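Local coordinates for periplasmic binding protein (Veillonella parvula, PDB 4LJS) that probably captures a metal-chelate ligand such as a siderophore or corrinoid in the periplasm for uptake by an ABC transporter, at residues Asn53-Thr57 against Lys156-Asp160; Tyr137-Ser141 against Met153-Tyr157. All coordinates share one frame; numbering follows the deposited sequence.

Contact 1 of 2, residues Asn53-Thr57 against Lys156-Asp160; sequences NSIET and KYIRD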
loop_
_atom_site.group_PDB
_atom_site.type_symbol
_atom_site.label_atom_id
_atom_site.label_comp_id
_atom_site.label_asym_id
_atom_site.label_seq_id
_atom_site.Cartn_x
_atom_site.Cartn_y
_atom_site.Cartn_z
ATOM N N ASN A 53 0.676 -2.675 4.932
ATOM C CA ASN A 53 0.848 -1.240 5.196
ATOM C C ASN A 53 1.006 -0.915 6.672
ATOM O O ASN A 53 1.830 -0.081 7.029
ATOM C CB ASN A 53 -0.275 -0.391 4.584
ATOM C CG ASN A 53 -1.651 -0.685 5.192
ATOM O OD1 ASN A 53 -1.921 -1.790 5.653
ATOM N ND2 ASN A 53 -2.530 0.310 5.168
ATOM N N SER A 54 0.231 -1.579 7.529
ATOM C CA SER A 54 0.336 -1.355 8.969
ATOM C C SER A 54 1.725 -1.761 9.460
ATOM O O SER A 54 2.394 -1.008 10.165
ATOM C CB SER A 54 -0.727 -2.154 9.727
ATOM O OG SER A 54 -2.006 -2.011 9.131
ATOM N N ILE A 55 2.156 -2.949 9.047
ATOM C CA ILE A 55 3.403 -3.537 9.525
ATOM C C ILE A 55 4.632 -2.786 9.045
ATOM O O ILE A 55 5.434 -2.322 9.860
ATOM C CB ILE A 55 3.505 -5.017 9.113
ATOM C CG1 ILE A 55 2.294 -5.791 9.661
ATOM C CG2 ILE A 55 4.814 -5.624 9.618
ATOM C CD1 ILE A 55 2.017 -7.098 8.946
ATOM N N GLU A 56 4.774 -2.654 7.726
ATOM C CA GLU A 56 5.962 -2.029 7.150
ATOM C C GLU A 56 6.083 -0.527 7.413
ATOM O O GLU A 56 7.199 -0.005 7.491
ATOM C CB GLU A 56 6.075 -2.314 5.643
ATOM C CG GLU A 56 6.619 -3.699 5.331
ATOM C CD GLU A 56 7.096 -3.842 3.895
ATOM O OE1 GLU A 56 8.314 -3.671 3.649
ATOM O OE2 GLU A 56 6.255 -4.133 3.017
ATOM N N THR A 57 4.955 0.174 7.530
ATOM C CA THR A 57 5.010 1.615 7.797
ATOM C C THR A 57 5.567 1.886 9.195
ATOM O O THR A 57 6.415 2.759 9.376
ATOM C CB THR A 57 3.634 2.310 7.628
ATOM O OG1 THR A 57 3.131 2.074 6.301
ATOM C CG2 THR A 57 3.753 3.822 7.864
ATOM N N LYS A 156 -1.068 10.998 4.346
ATOM C CA LYS A 156 -1.662 11.324 5.635
ATOM C C LYS A 156 -1.524 10.133 6.576
ATOM O O LYS A 156 -1.274 10.295 7.771
ATOM C CB LYS A 156 -3.141 11.698 5.480
ATOM C CG LYS A 156 -3.913 11.665 6.812
ATOM C CD LYS A 156 -5.359 12.156 6.676
ATOM C CE LYS A 156 -6.152 11.967 7.976
ATOM N NZ LYS A 156 -6.464 10.530 8.274
ATOM N N TYR A 157 -1.689 8.938 6.016
ATOM C CA TYR A 157 -1.577 7.697 6.767
ATOM C C TYR A 157 -0.207 7.642 7.423
ATOM O O TYR A 157 -0.084 7.423 8.628
ATOM C CB TYR A 157 -1.755 6.520 5.813
ATOM C CG TYR A 157 -1.618 5.139 6.425
ATOM C CD1 TYR A 157 -2.694 4.535 7.069
ATOM C CD2 TYR A 157 -0.426 4.424 6.324
ATOM C CE1 TYR A 157 -2.588 3.267 7.604
ATOM C CE2 TYR A 157 -0.307 3.147 6.861
ATOM C CZ TYR A 157 -1.393 2.575 7.505
ATOM O OH TYR A 157 -1.301 1.309 8.047
ATOM N N ILE A 158 0.822 7.879 6.621
ATOM C CA ILE A 158 2.196 7.865 7.113
ATOM C C ILE A 158 2.398 8.958 8.163
ATOM O O ILE A 158 3.019 8.737 9.203
ATOM C CB ILE A 158 3.182 8.030 5.942
ATOM C CG1 ILE A 158 3.091 6.804 5.026
ATOM C CG2 ILE A 158 4.600 8.214 6.444
ATOM C CD1 ILE A 158 3.882 6.907 3.758
ATOM N N ARG A 159 1.830 10.129 7.895
ATOM C CA ARG A 159 1.956 11.267 8.785
ATOM C C ARG A 159 1.261 11.010 10.131
ATOM O O ARG A 159 1.792 11.363 11.189
ATOM C CB ARG A 159 1.379 12.501 8.090
ATOM C CG ARG A 159 1.601 13.803 8.807
ATOM C CD ARG A 159 1.165 14.977 7.928
ATOM N NE ARG A 159 2.161 15.322 6.912
ATOM C CZ ARG A 159 1.941 15.311 5.600
ATOM N NH1 ARG A 159 0.753 14.963 5.124
ATOM N NH2 ARG A 159 2.910 15.660 4.759
ATOM N N ASP A 160 0.082 10.392 10.092
ATOM C CA ASP A 160 -0.658 10.057 11.314
ATOM C C ASP A 160 0.121 9.077 12.189
ATOM O O ASP A 160 0.242 9.263 13.398
ATOM C CB ASP A 160 -2.016 9.445 10.978
ATOM C CG ASP A 160 -3.017 10.468 10.488
ATOM O OD1 ASP A 160 -2.814 11.674 10.749
ATOM O OD2 ASP A 160 -4.014 10.062 9.849
HETATM O O HOH W 1 -3.614 -0.102 8.256
#
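Tyr157 reaches across a buried helix-helix contact to Asn53, Ser54 and Thr57, joining helix 151-164 to helix 52-60 beside the four-stranded parallel sheet of one alpha/beta lobe, the layered build expected of a periplasmic binding protein. The short axes stand 11.3 Å apart and cross at -56°, so one long side chain spans most of the gap. The first torsion of Tyr157 sets CG anti to the backbone N (chi1 178°) and sends the ring out toward the other helix. The Asn53 amide runs almost parallel to the ring plane, 6° from it, with Asn53 ND2 3.4 Å from Tyr157 CZ. Asn53 ND2 and Tyr157 OH are close, but the angle is poor for a hydrogen bond. The ring edge meets Thr57, whose OG1 lies 3.6 Å from Tyr157 CE2 in the ring plane. Thr57 OG1 donates to Asn53 O at 2.6 Å and also bonds to Ile297 N. Asn53 O also accepts from Thr57 N. A water links the two helices. It donates to Ser54 OG at 2.6 Å and is hydrogen-bonded to Tyr157 OH at 2.7 Å. Beside the ring, Thr57 CG2 packs on Ile158 CG1 at 4.2 Å. Outside the pair, Asn53 OD1 takes a hydrogen bond from Trp114 NE1, and Ser54 OG bonds to Met50 O. Helix 52-60 rests on strand 47-50, while Ile158 turns to helix 168-188, so helix 151-164 packs against both helices.

Contact 2 of 2, residues Tyr137-Ser141 against Met153-Tyr157; sequences YIAES and MEYKY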
loop_
_atom_site.group_PDB
_atom_site.type_symbol
_atom_site.label_atom_id
_atom_site.label_comp_id
_atom_site.label_asym_id
_atom_site.label_seq_id
_atom_site.Cartn_x
_atom_site.Cartn_y
_atom_site.Cartn_z
ATOM N N TYR A 137 -6.452 2.661 14.969
ATOM C CA TYR A 137 -6.239 3.501 13.801
ATOM C C TYR A 137 -6.560 2.710 12.542
ATOM O O TYR A 137 -6.084 1.590 12.365
ATOM C CB TYR A 137 -4.812 4.055 13.740
ATOM C CG TYR A 137 -4.610 4.961 12.549
ATOM C CD1 TYR A 137 -5.113 6.257 12.553
ATOM C CD2 TYR A 137 -3.946 4.516 11.410
ATOM C CE1 TYR A 137 -4.950 7.097 11.464
ATOM C CE2 TYR A 137 -3.777 5.357 10.303
ATOM C CZ TYR A 137 -4.284 6.644 10.340
ATOM O OH TYR A 137 -4.132 7.489 9.256
ATOM N N ILE A 138 -7.369 3.312 11.676
ATOM C CA ILE A 138 -7.878 2.651 10.480
ATOM C C ILE A 138 -7.374 3.349 9.209
ATOM O O ILE A 138 -7.450 4.573 9.098
ATOM C CB ILE A 138 -9.424 2.638 10.518
ATOM C CG1 ILE A 138 -9.897 1.746 11.670
ATOM C CG2 ILE A 138 -10.012 2.171 9.187
ATOM C CD1 ILE A 138 -11.379 1.855 11.973
ATOM N N ALA A 139 -6.843 2.576 8.261
ATOM C CA ALA A 139 -6.393 3.144 6.985
ATOM C C ALA A 139 -7.562 3.748 6.210
ATOM O O ALA A 139 -8.514 3.046 5.862
ATOM C CB ALA A 139 -5.714 2.089 6.144
ATOM N N GLU A 140 -7.488 5.044 5.928
ATOM C CA GLU A 140 -8.543 5.701 5.161
ATOM C C GLU A 140 -8.737 5.087 3.765
ATOM O O GLU A 140 -9.851 5.041 3.252
ATOM C CB GLU A 140 -8.284 7.206 5.046
ATOM C CG GLU A 140 -9.415 7.946 4.366
ATOM C CD GLU A 140 -9.083 9.397 4.073
ATOM O OE1 GLU A 140 -7.934 9.817 4.343
ATOM O OE2 GLU A 140 -9.978 10.111 3.568
ATOM N N SER A 141 -7.662 4.602 3.156
ATOM C CA SER A 141 -7.772 4.026 1.815
ATOM C C SER A 141 -8.415 2.637 1.798
ATOM O O SER A 141 -8.599 2.047 0.728
ATOM C CB SER A 141 -6.406 3.967 1.142
ATOM O OG SER A 141 -5.569 3.035 1.796
HETATM N N MSE A 153 -4.077 10.156 0.546
HETATM C CA MSE A 153 -4.500 9.329 1.678
HETATM C C MSE A 153 -3.333 8.555 2.273
HETATM O O MSE A 153 -3.260 8.393 3.488
HETATM C CB MSE A 153 -5.595 8.346 1.277
HETATM C CG MSE A 153 -6.908 8.993 0.958
HETATM SE SE MSE A 153 -8.117 7.689 0.182
HETATM C CE MSE A 153 -9.607 8.908 -0.216
ATOM N N GLU A 154 -2.429 8.077 1.417
ATOM C CA GLU A 154 -1.256 7.340 1.893
ATOM C C GLU A 154 -0.291 8.255 2.646
ATOM O O GLU A 154 0.265 7.864 3.675
ATOM C CB GLU A 154 -0.536 6.630 0.743
ATOM C CG GLU A 154 -1.399 5.612 0.009
ATOM C CD GLU A 154 -2.092 4.635 0.956
ATOM O OE1 GLU A 154 -1.420 4.088 1.863
ATOM O OE2 GLU A 154 -3.312 4.420 0.793
ATOM N N TYR A 155 -0.097 9.471 2.134
ATOM C CA TYR A 155 0.748 10.451 2.815
ATOM C C TYR A 155 0.235 10.748 4.226
ATOM O O TYR A 155 1.007 10.755 5.181
ATOM C CB TYR A 155 0.837 11.752 2.013
ATOM C CG TYR A 155 1.570 11.611 0.698
ATOM C CD1 TYR A 155 2.532 10.628 0.526
ATOM C CD2 TYR A 155 1.305 12.466 -0.371
ATOM C CE1 TYR A 155 3.209 10.492 -0.673
ATOM C CE2 TYR A 155 1.978 12.333 -1.581
ATOM C CZ TYR A 155 2.930 11.339 -1.723
ATOM O OH TYR A 155 3.616 11.182 -2.911
ATOM N N LYS A 156 -1.068 10.998 4.346
ATOM C CA LYS A 156 -1.662 11.324 5.635
ATOM C C LYS A 156 -1.524 10.133 6.576
ATOM O O LYS A 156 -1.274 10.295 7.771
ATOM C CB LYS A 156 -3.141 11.698 5.480
ATOM C CG LYS A 156 -3.913 11.665 6.812
ATOM C CD LYS A 156 -5.359 12.156 6.676
ATOM C CE LYS A 156 -6.152 11.967 7.976
ATOM N NZ LYS A 156 -6.464 10.530 8.274
ATOM N N TYR A 157 -1.689 8.938 6.016
ATOM C CA TYR A 157 -1.577 7.697 6.767
ATOM C C TYR A 157 -0.207 7.642 7.423
ATOM O O TYR A 157 -0.084 7.423 8.628
ATOM C CB TYR A 157 -1.755 6.520 5.813
ATOM C CG TYR A 157 -1.618 5.139 6.425
ATOM C CD1 TYR A 157 -2.694 4.535 7.069
ATOM C CD2 TYR A 157 -0.426 4.424 6.324
ATOM C CE1 TYR A 157 -2.588 3.267 7.604
ATOM C CE2 TYR A 157 -0.307 3.147 6.861
ATOM C CZ TYR A 157 -1.393 2.575 7.505
ATOM O OH TYR A 157 -1.301 1.309 8.047
HETATM O O HOH W 2 -5.417 8.864 5.261
#
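Glu154 and Ser141 make the one direct hydrogen bond of this contact, between the start of helix 151-164 and the chain just after strand 135-138. CB of Glu154 points away from residues 137-141. A turn about CB-CG (chi2 -50°) brings Glu154 CD back to 3.9 Å from Ser141 OG. At the tip, Glu154 OE2 accepts from Ser141 OG at 2.8 Å through its syn lone pair, and Glu154 OE1 accepts from Gly296 N. Ser141 OG also bonds to Ser294 OG. With an alanine in place of Glu154, Ser141 OG and Gly296 N would probably each lose a carboxylate oxygen as partner, and with it this tie to helix 151-164. Glu140 crosses Met153, a selenomethionine, at about a right angle, with Glu140 OE1 3.6 Å from Met153 CG. A water donates to both Glu140 OE1 and Met153 O. Farther along, Tyr137 CE2 lies 3.5 Å from Tyr157 CD1, which sits at the edge of the Tyr137 ring. The two ring planes are 44° apart. Ala139 CB lies 3.6 Å from Tyr157 CE1. This is the end of the outermost strand of the parallel sheet and the turn after it, packed against the next helix, as in the alpha/beta lobes of periplasmic binding proteins.

From the N terminus, the chain passes two antiparallel strands, 19-29 and 34-40, then strand 47-50 of the parallel sheet, and reaches helix 52-60. It then passes through strands 67-71, 110-113 and 135-138 before reaching helix 151-164. Contact 2 closes the short loop between strand 135-138 and that helix, with 11 residues between its segments. Contact 1 closes the long one, with 98. The short loop falls within the long one, and both end on the same helix, sharing Lys156 and Tyr157. The contacts also touch directly: Asn53 ND2 packs on Ala139 CB, and Asp160 probably hydrogen-bonds to Tyr137 OH. Together they fasten helix 151-164 to helix 52-60 and to the sheet's edge strand.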